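Local structure of SAM-dependent methyltransferase (Thiobacillus denitrificans, 5EPE) at the interface of chains A and B. The protein binds S-adenosyl-L-homocysteine, the demethylated form of the methyl donor SAM, and transfers methyl groups from SAM to a substrate. Residues are numbered along the deposited sequence; one frame, centred on the assembly and turned at random. Chains: chain A/B, SAM-dependent methyltransferase.

The interface of chains A and B. Residues chain A 193, 200, 230-231, 235; chain B 167, 184, 186.
B:Met184, a selenomethionine, reaches from strand 179-186 against A:Asp193, A:Tyr230 and A:Trp200. The contact joins two copies of a class I, Rossmann-like SAM-dependent methyltransferase: helices 189-209 and 216-237 of chain A meet helix 167-177 and strand 179-186 of chain B. This packing may or may not persist in solution.

The apolar contacts are made by slender tips. The B:Met184 chain runs extended beyond CG (chi2 -177°), which brings its methyl CE up against chain A. CE lies at the edge of the A:Tyr230 ring, in its plane, 3.7 Å from CE2, and meets the A:Trp200 indole more distantly at CH2. It also lies 3.6 Å from the carboxylate oxygen OD1 of A:Asp193, a van der Waals contact. The long, unbranched side chain, a selenoether here and a thioether in the natural methionine, suits a place between aromatic edges and a carboxylate. B:Leu186 sets its methyl CD1 over one face of the A:Arg235 guanidinium, 3.6 Å from CZ and offset toward the rim; such a flat cation accepts a methyl on its face while its edge stays available for bonding. Nearby, B:Leu167 CD2 packs 3.9 Å from the A:Arg235 methylene CD and also touches A:Ala231 CB, a small methyl that probably allows helix 167-177 of chain B to pack beside helix 216-237.

Polar bonds within chain A brace the side chains of this surface. A:Arg235 grips the A:Asp193 carboxylate side-on in a salt bridge, NE to OD1 and NH2 to OD2, each 2.9 Å, both oxygens lying near the guanidinium plane. A:Tyr230 OH donates to OD1 at 2.6 Å from the anti side, tilted 24° out of the carboxylate plane, whereas NE uses the syn lone pair. The paired grip would restrain the carboxylate's rotation, and the two donors on OD1 would be expected to stabilise its charge.

A water-mediated link crosses the interface. Water 1 lies 2.6 Å from A:Asp193 OD2 and receives a nearly straight bond (174°) from the backbone N of B:Leu186 at 2.9 Å, tying the strand to the braced carboxylate.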
loop_
_atom_site.group_PDB
_atom_site.type_symbol
_atom_site.label_atom_id
_atom_site.label_comp_id
_atom_site.label_asym_id
_atom_site.label_seq_id
_atom_site.Cartn_x
_atom_site.Cartn_y
_atom_site.Cartn_z
ATOM N N ASP A 193 -3.583 24.178 -20.132
ATOM C CA ASP A 193 -4.854 24.911 -19.919
ATOM C C ASP A 193 -5.108 25.880 -21.041
ATOM O O ASP A 193 -6.243 25.976 -21.530
ATOM C CB ASP A 193 -4.859 25.696 -18.601
ATOM C CG ASP A 193 -4.953 24.835 -17.375
ATOM O OD1 ASP A 193 -5.191 23.601 -17.440
ATOM O OD2 ASP A 193 -4.644 25.342 -16.256
ATOM N N TRP A 200 -12.851 25.869 -25.558
ATOM C CA TRP A 200 -14.204 25.873 -25.036
ATOM C C TRP A 200 -14.915 27.187 -25.371
ATOM O O TRP A 200 -16.067 27.165 -25.795
ATOM C CB TRP A 200 -14.228 25.595 -23.518
ATOM C CG TRP A 200 -13.372 24.442 -23.108
ATOM C CD1 TRP A 200 -13.048 23.335 -23.829
ATOM C CD2 TRP A 200 -12.754 24.294 -21.839
ATOM N NE1 TRP A 200 -12.201 22.525 -23.110
ATOM C CE2 TRP A 200 -12.002 23.096 -21.877
ATOM C CE3 TRP A 200 -12.753 25.067 -20.676
ATOM C CZ2 TRP A 200 -11.259 22.663 -20.814
ATOM C CZ3 TRP A 200 -12.022 24.620 -19.591
ATOM C CH2 TRP A 200 -11.289 23.423 -19.677
ATOM N N TYR A 230 -10.731 16.653 -19.653
ATOM C CA TYR A 230 -9.403 17.268 -19.639
ATOM C C TYR A 230 -8.794 17.250 -18.212
ATOM O O TYR A 230 -7.659 16.840 -18.024
ATOM C CB TYR A 230 -9.477 18.716 -20.212
ATOM C CG TYR A 230 -8.271 19.499 -19.897
ATOM C CD1 TYR A 230 -7.066 19.195 -20.513
ATOM C CD2 TYR A 230 -8.302 20.517 -18.946
ATOM C CE1 TYR A 230 -5.916 19.861 -20.176
ATOM C CE2 TYR A 230 -7.165 21.225 -18.628
ATOM C CZ TYR A 230 -5.961 20.918 -19.264
ATOM O OH TYR A 230 -4.780 21.565 -18.948
ATOM N N ALA A 231 -9.546 17.707 -17.214
ATOM C CA ALA A 231 -9.033 17.800 -15.851
ATOM C C ALA A 231 -8.726 16.406 -15.240
ATOM O O ALA A 231 -7.766 16.250 -14.525
ATOM C CB ALA A 231 -10.017 18.547 -14.978
ATOM N N ARG A 235 -4.788 16.718 -17.849
ATOM C CA ARG A 235 -4.051 17.705 -17.055
ATOM C C ARG A 235 -3.044 17.066 -16.106
ATOM O O ARG A 235 -1.974 17.588 -15.891
ATOM C CB ARG A 235 -5.028 18.612 -16.306
ATOM C CG ARG A 235 -4.399 19.874 -15.796
ATOM C CD ARG A 235 -5.415 20.798 -15.147
ATOM N NE ARG A 235 -4.853 22.136 -15.017
ATOM C CZ ARG A 235 -4.095 22.554 -14.007
ATOM N NH1 ARG A 235 -3.890 21.811 -12.971
ATOM N NH2 ARG A 235 -3.530 23.800 -14.056
ATOM N N LEU B 167 -10.511 19.354 -8.739
ATOM C CA LEU B 167 -10.852 20.111 -9.966
ATOM C C LEU B 167 -11.921 19.485 -10.896
ATOM O O LEU B 167 -12.841 20.179 -11.312
ATOM C CB LEU B 167 -9.568 20.372 -10.769
ATOM C CG LEU B 167 -9.747 21.279 -12.012
ATOM C CD1 LEU B 167 -10.268 22.676 -11.658
ATOM C CD2 LEU B 167 -8.434 21.427 -12.766
HETATM N N MSE B 184 -10.581 29.066 -18.310
HETATM C CA MSE B 184 -10.063 29.065 -16.941
HETATM C C MSE B 184 -8.597 29.336 -16.919
HETATM O O MSE B 184 -7.855 28.907 -17.834
HETATM C CB MSE B 184 -10.368 27.792 -16.104
HETATM C CG MSE B 184 -9.697 26.620 -16.716
HETATM SE SE MSE B 184 -10.103 24.884 -15.788
HETATM C CE MSE B 184 -8.636 23.850 -16.542
ATOM N N LEU B 186 -5.676 29.006 -13.860
ATOM C CA LEU B 186 -5.478 28.501 -12.532
ATOM C C LEU B 186 -4.198 29.009 -11.903
ATOM O O LEU B 186 -3.220 29.227 -12.605
ATOM C CB LEU B 186 -5.495 26.947 -12.582
ATOM C CG LEU B 186 -6.749 26.298 -13.211
ATOM C CD1 LEU B 186 -6.751 24.785 -12.943
ATOM C CD2 LEU B 186 -8.033 26.876 -12.805
HETATM O O HOH W 1 -3.950 27.856 -15.910
#